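Local coordinates for Alr4995 protein (Nostoc sp., PDB 6LRG) that probably converts arginine to ornithine with an arginine dihydrolase domain and then probably converts ornithine to proline in a C-terminal, NAD-binding Rossmann-type part, at residues D114-G119 with R139-S144; Y147-L152 with V277-Y282; R363-E368 with V390-Q395; K398-R403 with G416-C421. All coordinates share one frame; numbering follows the deposited sequence.

Contact 1 is a buried contact and lies at the bound ornithine; contact 2, about 15 Å away between centres, is a surface contact of the same region and touches it through Leu115 on Tyr147 and Phe117 on Leu148. Contacts 3 and 4, with centres about 13 Å apart, belong to another sheet and share the neighbouring strands 388-392 and 395-400; Val390 packs on both Val399 and Ala419. Chemistry follows place: charged groups and a ligand in contact 1, small apolar side chains in contact 2, a solvent-side salt bridge on a turn in contact 3, and main-chain bonding between parallel strands in contact 4, which is partly buried.

Contact 1 of 4, residues D114-G119 with R139-S144; sequences DLPFEG and RSELDS. With ORN (L-ornithine), chain E.
Glu118 sets its CG anti to the carbonyl carbon (chi1 -60°) and then runs extended, whereas Arg139 bends back at chi2 (-66°); with these turns the two side chains cross, and the carboxylate lies along the arginine's aliphatic part as far as NH1. There Arg139 NH1 donates to Glu118 OE1 in a salt bridge of 2.6 Å, a bent bond that meets the oxygen's syn lone pair and tilts from the guanidinium plane. The carboxylate and guanidinium planes stand 74° apart, so one oxygen meets one nitrogen, not a paired fork. The fork is kept for the ligand: Arg139 NH1 reaches ornithine O at 2.9 Å and Arg139 NH2 reaches ornithine OXT at 2.7 Å. His168 bonds both Glu118 OE1 and the ornithine, which makes Glu118 a second-shell partner of that histidine as well as of the arginine. Both loops belong to the alpha/beta-propeller of the guanidino-group modifying enzymes; Arg139 reaches into its ligand pocket, with Glu118 behind it. Farther back the contact turns to bonds with backbone amides. Ser140 OG receives Glu118 N at 3.1 Å and is also bonded to Asp122, while Glu141 N meets Pro116 O at 3.0 Å from above the carbonyl plane. The 3-10 turn is secured by Ser144 OG, 2.8 Å from Glu141 O, an oxygen that Ser144 N shares. Farthest from the ligand, Leu115 CD2 rests 3.8 Å from Asp143 CB, and the carboxylates of Glu141 and Asp143 form salt bridges with Arg325 of the second subunit, Asp143 being bonded to Ser336 and Lys334 as well.

Contact 2 of 4, residues Y147-L152 with V277-Y282; sequences YLAKWL and VHANVY
Leu148 O, in the helical turn that carries Ala149 against Ala279, is approached by two amides: Leu152 N bonds to it at 2.9 Å, and Trp151 N adds a weak bond at 3.4 Å. Across the contact itself the meeting is by van der Waals packing. The methyl of Ala279 sits tightly against the helix backbone, its CB 3.2 Å from Ala149 O, and two residues further on Ala149 CB touches Val281 CG1 at 3.7 Å. That methyl also faces the main chain, with Ala149 CB 3.8 Å from Asn280 O. Val281 is modelled with CG1 almost eclipsing its backbone N (chi1 -4°), an unusual rotamer for valine, which leaves the contact of its CG1 with Ala149 CB somewhat doubtful. Helix 145-152 is the connection of a beta-alpha-beta crossover between the parallel strands 132-136 and 155-160; strand 280-292 lies next to 155-160, parallel to it, and the small alanines are consistent with the close approach of helix and strand start, Ala149 CA to Ala279 CA 4.8 Å. Asn280 pairs through its main chain with Ile154 and Val156, and its ND2 bonds to Glu155. Leu148 packs on Val156, while Trp151, pointing away from the strand, stacks on Tyr109.

Contact 3 of 4, residues R363-E368 with V390-Q395; sequences RDAKLE and VRINGQ
The Arg391 guanidinium has Gly394 CA over the centre of one face, 4.0 Å above the plane, and the main chain at its edge, where Arg363 C and Asp364 N lie near the plane. Asp364 comes to it obliquely, with the carboxylate turned 50° from the guanidinium, and Asp364 OD1 forms a salt bridge to Arg391 NH1 at 2.9 Å. Arg391 gets there by placing CG anti to its backbone N (chi1 -163°) and staying extended to NE, where Glu362 is a second acidic partner. Asp364 OD1 is gripped once more, by Gly394 N at 3.1 Å, a donor that arrives on the syn side but 28° out of the carboxylate plane. The other oxygen is served by a water that gives to Asp364 OD2 and accepts from Asn393 N at 2.9 Å. Asn393 and Gly394 are the middle residues of a type I' turn, the tight link of the hairpin between strands 388-392 and 395-400. Beside it Ala365 N bonds to Arg391 O at 2.9 Å. Further along, Leu367 CD2 approaches Ile392 CD1 at 4.4 Å. Strand 366-369 is an edge strand of the mixed sheet, and 388-392 lies near the other edge, so their meeting shows the sheet to be strongly curled. With one arginine, an amide and a water all turned to it, the Asp364 carboxylate is most likely ionised, and it fixes the turn to the loop entering the edge strand.

Contact 4 of 4, residues K398-R403 with G416-C421; sequences KVENQR and GLLAQC
Glu400 is held to strand 416-422 through both its peptide groups: Glu400 N bonds to Ala419 O at 2.8 Å, and Cys421 N returns to Glu400 O at 2.9 Å. Both bonds are close to straight, at 170°. This is the pattern of parallel strands, one residue bonding to those on either side of Gln420. The pairing is short, consistent with axes 53° apart. Where the segments part, a water spans the gap, giving to Lys398 O at 2.6 Å and accepting from Ala419 N at 3.2 Å. In the mixed sheet 416-422 runs between this partner and strand 407-413, with which it forms an antiparallel hairpin. Val399 and Ala419, both buried, each pack on Val390, and Val399 CG1 meets Cys421 CB at 4.0 Å. Glu400 crosses Leu418 at about a right angle, with Glu400 OE1 3.5 Å from Leu418 CD1. Cys421 SG, anti to its backbone N, lies 3.2 Å from Arg403 O, whose hydrogen bond is to Ser383. Two nearly straight main-chain bonds thus join the strands, with apolar contacts of Val399 to Ala419 and Cys421 packed beside them, while the face with Glu400 and Gln420 is polar and partly open to solvent.

Contact 1 of 4, residues D114-G119 with R139-S144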
# COMPACT_ATOMS: atom_id res chain seq x y z
N ASP B 114 -48.18 -14.42 8.14
CA ASP B 114 -46.86 -14.16 7.56
C ASP B 114 -46.33 -12.74 7.82
O ASP B 114 -45.24 -12.40 7.35
CB ASP B 114 -46.89 -14.43 6.04
CG ASP B 114 -47.97 -13.64 5.30
OD1 ASP B 114 -49.09 -14.19 5.13
OD2 ASP B 114 -47.72 -12.50 4.86
N LEU B 115 -47.07 -11.90 8.56
CA LEU B 115 -46.51 -10.63 9.02
C LEU B 115 -46.14 -10.64 10.48
O LEU B 115 -46.99 -10.43 11.34
CB LEU B 115 -47.47 -9.47 8.80
CG LEU B 115 -47.94 -9.17 7.39
CD1 LEU B 115 -48.91 -8.02 7.46
CD2 LEU B 115 -46.76 -8.83 6.50
N PRO B 116 -44.86 -10.89 10.79
CA PRO B 116 -44.42 -10.76 12.17
C PRO B 116 -44.61 -9.36 12.73
O PRO B 116 -44.41 -8.35 12.06
CB PRO B 116 -42.92 -11.11 12.10
CG PRO B 116 -42.58 -11.09 10.64
CD PRO B 116 -43.82 -11.50 9.95
N PHE B 117 -45.02 -9.31 13.98
CA PHE B 117 -45.17 -8.07 14.71
C PHE B 117 -45.11 -8.41 16.18
O PHE B 117 -45.82 -9.31 16.61
CB PHE B 117 -46.49 -7.37 14.40
CG PHE B 117 -46.82 -6.29 15.36
CD1 PHE B 117 -46.08 -5.13 15.37
CD2 PHE B 117 -47.84 -6.45 16.28
CE1 PHE B 117 -46.37 -4.13 16.27
CE2 PHE B 117 -48.13 -5.46 17.19
CZ PHE B 117 -47.40 -4.29 17.18
N GLU B 118 -44.26 -7.73 16.93
CA GLU B 118 -43.95 -8.23 18.27
C GLU B 118 -44.30 -7.23 19.38
O GLU B 118 -43.58 -7.12 20.37
CB GLU B 118 -42.48 -8.65 18.35
CG GLU B 118 -42.15 -9.77 17.35
CD GLU B 118 -40.96 -10.66 17.75
OE1 GLU B 118 -40.18 -10.26 18.64
OE2 GLU B 118 -40.79 -11.75 17.14
N GLY B 119 -45.42 -6.54 19.22
CA GLY B 119 -46.08 -5.86 20.33
C GLY B 119 -45.56 -4.51 20.76
O GLY B 119 -44.87 -3.82 20.01
N ARG B 139 -37.63 -7.90 13.94
CA ARG B 139 -38.75 -8.71 14.37
C ARG B 139 -40.05 -8.31 13.70
O ARG B 139 -40.71 -9.13 13.08
CB ARG B 139 -38.88 -8.64 15.89
CG ARG B 139 -37.71 -9.26 16.63
CD ARG B 139 -37.61 -10.77 16.43
NE ARG B 139 -36.61 -11.32 17.34
CZ ARG B 139 -36.86 -11.74 18.59
NH1 ARG B 139 -38.09 -11.72 19.08
NH2 ARG B 139 -35.86 -12.20 19.34
N SER B 140 -40.45 -7.05 13.83
CA SER B 140 -41.65 -6.62 13.15
C SER B 140 -41.37 -6.28 11.70
O SER B 140 -40.44 -5.54 11.40
CB SER B 140 -42.25 -5.42 13.86
OG SER B 140 -42.52 -5.77 15.21
N GLU B 141 -42.18 -6.83 10.81
CA GLU B 141 -42.16 -6.45 9.42
C GLU B 141 -42.73 -5.05 9.21
O GLU B 141 -43.74 -4.66 9.82
CB GLU B 141 -42.95 -7.47 8.59
CG GLU B 141 -42.61 -7.44 7.08
CD GLU B 141 -41.28 -8.11 6.74
OE1 GLU B 141 -40.78 -7.92 5.61
OE2 GLU B 141 -40.74 -8.84 7.60
N LEU B 142 -42.08 -4.29 8.34
CA LEU B 142 -42.56 -2.98 7.93
C LEU B 142 -44.01 -2.98 7.51
O LEU B 142 -44.76 -2.04 7.81
CB LEU B 142 -41.71 -2.46 6.76
CG LEU B 142 -42.21 -1.15 6.14
CD1 LEU B 142 -42.18 -0.05 7.17
CD2 LEU B 142 -41.36 -0.77 4.93
N ASP B 143 -44.42 -4.05 6.83
CA ASP B 143 -45.78 -4.17 6.28
C ASP B 143 -46.89 -4.38 7.34
O ASP B 143 -48.07 -4.33 7.00
CB ASP B 143 -45.83 -5.31 5.28
CG ASP B 143 -45.57 -4.86 3.86
OD1 ASP B 143 -45.60 -3.64 3.62
OD2 ASP B 143 -45.35 -5.71 2.98
N SER B 144 -46.53 -4.65 8.58
CA SER B 144 -47.54 -4.68 9.64
C SER B 144 -47.95 -3.25 10.04
O SER B 144 -49.07 -3.05 10.50
CB SER B 144 -47.05 -5.46 10.87
OG SER B 144 -45.97 -4.79 11.50
N ORN E . -36.11 -13.82 24.49
CA ORN E . -37.01 -12.79 24.10
CB ORN E . -36.62 -11.46 24.73
CG ORN E . -37.62 -10.40 24.35
CD ORN E . -37.38 -9.14 25.16
NE ORN E . -37.95 -8.01 24.50
C ORN E . -36.99 -12.69 22.59
O ORN E . -38.02 -12.38 21.94
OXT ORN E . -35.92 -12.95 21.98

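Contact 2 of 4, residues Y147-L152 with V277-Y282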
# COMPACT_ATOMS: atom_id res chain seq x y z
N TYR B 147 -51.37 -1.90 9.34
CA TYR B 147 -52.41 -2.58 10.09
C TYR B 147 -52.52 -1.94 11.48
O TYR B 147 -53.60 -1.83 12.02
CB TYR B 147 -52.12 -4.07 10.22
CG TYR B 147 -52.29 -4.87 8.95
CD1 TYR B 147 -53.53 -5.42 8.60
CD2 TYR B 147 -51.20 -5.09 8.10
CE1 TYR B 147 -53.67 -6.16 7.43
CE2 TYR B 147 -51.34 -5.83 6.94
CZ TYR B 147 -52.56 -6.37 6.62
OH TYR B 147 -52.67 -7.11 5.46
N LEU B 148 -51.38 -1.54 12.04
CA LEU B 148 -51.37 -0.86 13.32
C LEU B 148 -52.20 0.41 13.29
O LEU B 148 -53.04 0.63 14.15
CB LEU B 148 -49.95 -0.52 13.74
CG LEU B 148 -49.01 -1.70 13.94
CD1 LEU B 148 -47.75 -1.22 14.64
CD2 LEU B 148 -49.69 -2.79 14.74
N ALA B 149 -51.98 1.24 12.28
CA ALA B 149 -52.69 2.51 12.13
C ALA B 149 -54.18 2.31 11.92
O ALA B 149 -54.99 3.04 12.45
CB ALA B 149 -52.10 3.29 10.95
N LYS B 150 -54.53 1.32 11.11
CA LYS B 150 -55.90 0.99 10.76
C LYS B 150 -56.72 0.56 11.98
O LYS B 150 -57.89 0.93 12.15
CB LYS B 150 -55.87 -0.12 9.72
CG LYS B 150 -57.14 -0.49 8.99
CD LYS B 150 -56.86 -1.82 8.26
CE LYS B 150 -58.05 -2.31 7.45
NZ LYS B 150 -57.83 -3.72 7.01
N TRP B 151 -56.09 -0.21 12.85
CA TRP B 151 -56.78 -0.93 13.90
C TRP B 151 -56.72 -0.19 15.21
O TRP B 151 -57.62 -0.30 16.04
CB TRP B 151 -56.17 -2.32 14.05
CG TRP B 151 -56.61 -3.28 12.97
CD1 TRP B 151 -57.73 -3.17 12.19
CD2 TRP B 151 -55.94 -4.48 12.54
NE1 TRP B 151 -57.80 -4.23 11.31
CE2 TRP B 151 -56.72 -5.05 11.51
CE3 TRP B 151 -54.76 -5.12 12.93
CZ2 TRP B 151 -56.37 -6.23 10.87
CZ3 TRP B 151 -54.41 -6.30 12.30
CH2 TRP B 151 -55.21 -6.84 11.28
N LEU B 152 -55.64 0.56 15.42
CA LEU B 152 -55.53 1.38 16.62
C LEU B 152 -55.98 2.82 16.35
O LEU B 152 -56.00 3.64 17.26
CB LEU B 152 -54.11 1.34 17.15
CG LEU B 152 -53.57 -0.05 17.51
CD1 LEU B 152 -52.22 0.07 18.20
CD2 LEU B 152 -54.53 -0.82 18.39
N VAL B 277 -56.64 11.82 17.23
CA VAL B 277 -56.04 10.75 16.46
C VAL B 277 -56.98 10.13 15.45
O VAL B 277 -58.20 10.03 15.64
CB VAL B 277 -55.49 9.64 17.36
CG1 VAL B 277 -54.57 10.23 18.42
CG2 VAL B 277 -56.63 8.84 18.00
N HIS B 278 -56.39 9.79 14.33
CA HIS B 278 -57.04 8.95 13.37
C HIS B 278 -55.92 8.21 12.66
O HIS B 278 -54.74 8.50 12.87
CB HIS B 278 -57.93 9.78 12.43
CG HIS B 278 -57.20 10.84 11.67
ND1 HIS B 278 -56.83 10.69 10.34
CD2 HIS B 278 -56.79 12.08 12.03
CE1 HIS B 278 -56.22 11.79 9.93
NE2 HIS B 278 -56.18 12.65 10.94
N ALA B 279 -56.30 7.24 11.84
CA ALA B 279 -55.35 6.40 11.14
C ALA B 279 -54.52 7.21 10.15
O ALA B 279 -55.03 7.81 9.20
CB ALA B 279 -56.08 5.26 10.42
N ASN B 280 -53.21 7.22 10.36
CA ASN B 280 -52.33 7.77 9.38
C ASN B 280 -51.10 6.89 9.19
O ASN B 280 -50.38 6.59 10.14
CB ASN B 280 -51.92 9.19 9.76
CG ASN B 280 -51.36 9.94 8.59
OD1 ASN B 280 -51.78 9.73 7.45
ND2 ASN B 280 -50.38 10.80 8.85
N VAL B 281 -50.86 6.47 7.95
CA VAL B 281 -49.70 5.65 7.63
C VAL B 281 -48.89 6.34 6.53
O VAL B 281 -49.46 6.94 5.62
CB VAL B 281 -50.13 4.21 7.19
CG1 VAL B 281 -51.64 4.03 7.32
CG2 VAL B 281 -49.69 3.90 5.77
N TYR B 282 -47.56 6.28 6.64
CA TYR B 282 -46.70 6.86 5.62
C TYR B 282 -46.07 5.79 4.74
O TYR B 282 -45.55 6.08 3.67
CB TYR B 282 -45.61 7.72 6.27
CG TYR B 282 -46.17 8.96 6.92
CD1 TYR B 282 -46.59 10.04 6.15
CD2 TYR B 282 -46.33 9.03 8.30
CE1 TYR B 282 -47.13 11.17 6.75
CE2 TYR B 282 -46.85 10.15 8.90
CZ TYR B 282 -47.25 11.22 8.12
OH TYR B 282 -47.78 12.33 8.73

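Contact 3 of 4, residues R363-E368 with V390-Q395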
# COMPACT_ATOMS: atom_id res chain seq x y z
N ARG B 363 -47.52 5.32 -16.14
CA ARG B 363 -48.01 6.68 -15.95
C ARG B 363 -47.02 7.65 -16.55
O ARG B 363 -45.84 7.34 -16.67
CB ARG B 363 -48.22 6.97 -14.47
CG ARG B 363 -49.21 6.03 -13.81
CD ARG B 363 -49.45 6.44 -12.40
NE ARG B 363 -49.68 7.88 -12.35
CZ ARG B 363 -49.72 8.59 -11.22
NH1 ARG B 363 -49.57 7.98 -10.05
NH2 ARG B 363 -49.93 9.90 -11.28
N ASP B 364 -47.50 8.83 -16.96
CA ASP B 364 -46.63 9.88 -17.46
C ASP B 364 -45.70 10.37 -16.37
O ASP B 364 -46.09 10.47 -15.22
CB ASP B 364 -47.45 11.05 -18.00
CG ASP B 364 -48.19 10.70 -19.28
OD1 ASP B 364 -47.95 9.60 -19.84
OD2 ASP B 364 -48.99 11.54 -19.73
N ALA B 365 -44.46 10.66 -16.74
CA ALA B 365 -43.52 11.28 -15.81
C ALA B 365 -44.10 12.58 -15.31
O ALA B 365 -44.79 13.28 -16.04
CB ALA B 365 -42.19 11.51 -16.47
N LYS B 366 -43.83 12.91 -14.06
CA LYS B 366 -44.30 14.16 -13.50
C LYS B 366 -43.33 15.30 -13.84
O LYS B 366 -42.11 15.11 -13.81
CB LYS B 366 -44.48 14.02 -11.99
CG LYS B 366 -45.31 15.13 -11.37
CD LYS B 366 -45.19 15.15 -9.83
CE LYS B 366 -45.86 16.40 -9.24
NZ LYS B 366 -45.92 17.52 -10.23
N LEU B 367 -43.86 16.48 -14.17
CA LEU B 367 -43.06 17.62 -14.61
C LEU B 367 -43.25 18.86 -13.74
O LEU B 367 -44.36 19.18 -13.35
CB LEU B 367 -43.41 17.98 -16.05
CG LEU B 367 -43.27 16.92 -17.14
CD1 LEU B 367 -43.80 17.47 -18.46
CD2 LEU B 367 -41.83 16.46 -17.29
N GLU B 368 -42.17 19.58 -13.47
CA GLU B 368 -42.24 20.84 -12.74
C GLU B 368 -41.36 21.88 -13.39
O GLU B 368 -40.24 21.59 -13.80
CB GLU B 368 -41.83 20.67 -11.28
CG GLU B 368 -42.79 19.86 -10.42
CD GLU B 368 -44.12 20.57 -10.15
OE1 GLU B 368 -44.38 21.64 -10.74
OE2 GLU B 368 -44.91 20.03 -9.35
N VAL B 390 -38.25 8.43 -21.19
CA VAL B 390 -39.26 9.03 -20.33
C VAL B 390 -40.61 9.08 -21.06
O VAL B 390 -40.67 9.20 -22.29
CB VAL B 390 -38.84 10.42 -19.87
CG1 VAL B 390 -37.56 10.31 -19.08
CG2 VAL B 390 -38.65 11.34 -21.07
N ARG B 391 -41.69 8.96 -20.30
CA ARG B 391 -43.05 8.89 -20.84
C ARG B 391 -43.75 10.24 -20.75
O ARG B 391 -44.03 10.73 -19.65
CB ARG B 391 -43.86 7.82 -20.10
CG ARG B 391 -45.14 7.37 -20.80
CD ARG B 391 -45.81 6.28 -19.97
NE ARG B 391 -46.97 5.66 -20.59
CZ ARG B 391 -48.23 5.91 -20.25
NH1 ARG B 391 -48.51 6.78 -19.29
NH2 ARG B 391 -49.23 5.28 -20.86
N ILE B 392 -44.01 10.83 -21.91
CA ILE B 392 -44.66 12.14 -22.02
C ILE B 392 -45.93 12.00 -22.86
O ILE B 392 -45.91 11.45 -23.97
CB ILE B 392 -43.73 13.18 -22.66
CG1 ILE B 392 -42.35 13.15 -21.99
CG2 ILE B 392 -44.36 14.57 -22.62
CD1 ILE B 392 -42.37 13.44 -20.48
N ASN B 393 -47.03 12.52 -22.32
CA ASN B 393 -48.38 12.25 -22.80
C ASN B 393 -48.55 10.92 -23.55
O ASN B 393 -48.91 10.91 -24.73
CB ASN B 393 -48.86 13.39 -23.68
CG ASN B 393 -50.37 13.34 -23.92
OD1 ASN B 393 -51.09 12.63 -23.22
ND2 ASN B 393 -50.84 14.08 -24.91
N GLY B 394 -48.26 9.81 -22.87
CA GLY B 394 -48.53 8.48 -23.38
C GLY B 394 -47.43 7.88 -24.26
O GLY B 394 -47.51 6.72 -24.66
N GLN B 395 -46.41 8.66 -24.55
CA GLN B 395 -45.37 8.22 -25.47
C GLN B 395 -44.00 8.15 -24.78
O GLN B 395 -43.63 9.06 -24.01
CB GLN B 395 -45.33 9.19 -26.66
CG GLN B 395 -44.35 8.88 -27.74
CD GLN B 395 -44.32 9.97 -28.79
OE1 GLN B 395 -45.19 10.85 -28.82
NE2 GLN B 395 -43.32 9.93 -29.66
O HOH W 1 -47.00 13.96 -19.81

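Contact 4 of 4, residues K398-R403 with G416-C421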
# COMPACT_ATOMS: atom_id res chain seq x y z
N LYS B 398 -36.82 9.16 -25.99
CA LYS B 398 -35.41 8.90 -25.68
C LYS B 398 -34.72 10.15 -25.11
O LYS B 398 -34.78 11.23 -25.69
CB LYS B 398 -34.70 8.38 -26.94
CG LYS B 398 -33.18 8.21 -26.85
CD LYS B 398 -32.79 6.98 -26.03
CE LYS B 398 -31.29 6.92 -25.76
NZ LYS B 398 -30.55 6.07 -26.76
N VAL B 399 -34.06 10.01 -23.96
CA VAL B 399 -33.31 11.12 -23.38
C VAL B 399 -31.98 11.33 -24.14
O VAL B 399 -31.22 10.38 -24.36
CB VAL B 399 -33.02 10.90 -21.86
CG1 VAL B 399 -32.22 12.06 -21.28
CG2 VAL B 399 -34.32 10.73 -21.08
N GLU B 400 -31.72 12.57 -24.53
CA GLU B 400 -30.49 12.92 -25.24
C GLU B 400 -29.43 13.51 -24.32
O GLU B 400 -29.74 14.02 -23.24
CB GLU B 400 -30.78 13.91 -26.36
CG GLU B 400 -31.66 13.38 -27.48
CD GLU B 400 -31.74 14.34 -28.64
OE1 GLU B 400 -31.18 15.45 -28.52
OE2 GLU B 400 -32.36 13.99 -29.68
N ASN B 401 -28.19 13.43 -24.77
CA ASN B 401 -27.04 13.93 -24.03
C ASN B 401 -26.97 13.31 -22.66
O ASN B 401 -26.62 13.98 -21.69
CB ASN B 401 -27.10 15.45 -23.89
CG ASN B 401 -27.30 16.15 -25.21
OD1 ASN B 401 -26.62 15.84 -26.19
ND2 ASN B 401 -28.22 17.10 -25.24
N GLN B 402 -27.30 12.03 -22.59
CA GLN B 402 -27.32 11.31 -21.32
C GLN B 402 -26.00 11.46 -20.58
O GLN B 402 -24.92 11.32 -21.15
CB GLN B 402 -27.63 9.84 -21.55
CG GLN B 402 -27.81 9.04 -20.27
CD GLN B 402 -29.14 9.32 -19.59
OE1 GLN B 402 -30.16 9.52 -20.24
NE2 GLN B 402 -29.13 9.33 -18.27
N ARG B 403 -26.10 11.77 -19.30
CA ARG B 403 -24.96 12.00 -18.43
C ARG B 403 -25.44 11.74 -16.99
O ARG B 403 -26.62 11.93 -16.71
CB ARG B 403 -24.44 13.44 -18.58
CG ARG B 403 -23.51 13.89 -17.46
CD ARG B 403 -23.48 15.39 -17.33
NE ARG B 403 -22.26 15.93 -16.73
CZ ARG B 403 -21.82 15.68 -15.50
NH1 ARG B 403 -22.49 14.88 -14.68
NH2 ARG B 403 -20.70 16.25 -15.08
N GLY B 416 -40.70 18.14 -32.61
CA GLY B 416 -41.28 17.18 -31.68
C GLY B 416 -40.75 17.30 -30.26
O GLY B 416 -40.01 18.23 -29.92
N LEU B 417 -41.16 16.35 -29.43
CA LEU B 417 -40.77 16.32 -28.03
C LEU B 417 -39.27 16.13 -27.89
O LEU B 417 -38.69 15.28 -28.56
CB LEU B 417 -41.52 15.20 -27.30
CG LEU B 417 -42.98 15.46 -26.92
CD1 LEU B 417 -43.61 14.19 -26.44
CD2 LEU B 417 -43.03 16.53 -25.84
N LEU B 418 -38.65 16.92 -27.03
CA LEU B 418 -37.22 16.80 -26.79
C LEU B 418 -36.95 16.57 -25.30
O LEU B 418 -37.31 17.40 -24.47
CB LEU B 418 -36.49 18.05 -27.28
CG LEU B 418 -34.98 18.15 -27.05
CD1 LEU B 418 -34.27 16.94 -27.63
CD2 LEU B 418 -34.42 19.45 -27.65
N ALA B 419 -36.33 15.45 -24.96
CA ALA B 419 -35.92 15.20 -23.58
C ALA B 419 -34.41 15.23 -23.51
O ALA B 419 -33.75 14.41 -24.11
CB ALA B 419 -36.45 13.87 -23.10
N GLN B 420 -33.85 16.18 -22.80
CA GLN B 420 -32.40 16.21 -22.72
C GLN B 420 -31.94 16.31 -21.28
O GLN B 420 -32.54 16.97 -20.43
CB GLN B 420 -31.83 17.36 -23.55
CG GLN B 420 -32.30 18.72 -23.12
CD GLN B 420 -32.10 19.77 -24.19
OE1 GLN B 420 -31.00 19.94 -24.71
NE2 GLN B 420 -33.18 20.47 -24.54
N CYS B 421 -30.87 15.58 -21.02
CA CYS B 421 -30.15 15.61 -19.79
C CYS B 421 -29.30 16.90 -19.70
O CYS B 421 -28.54 17.20 -20.62
CB CYS B 421 -29.30 14.35 -19.72
SG CYS B 421 -28.56 14.00 -18.18
O HOH W 2 -35.66 13.22 -27.15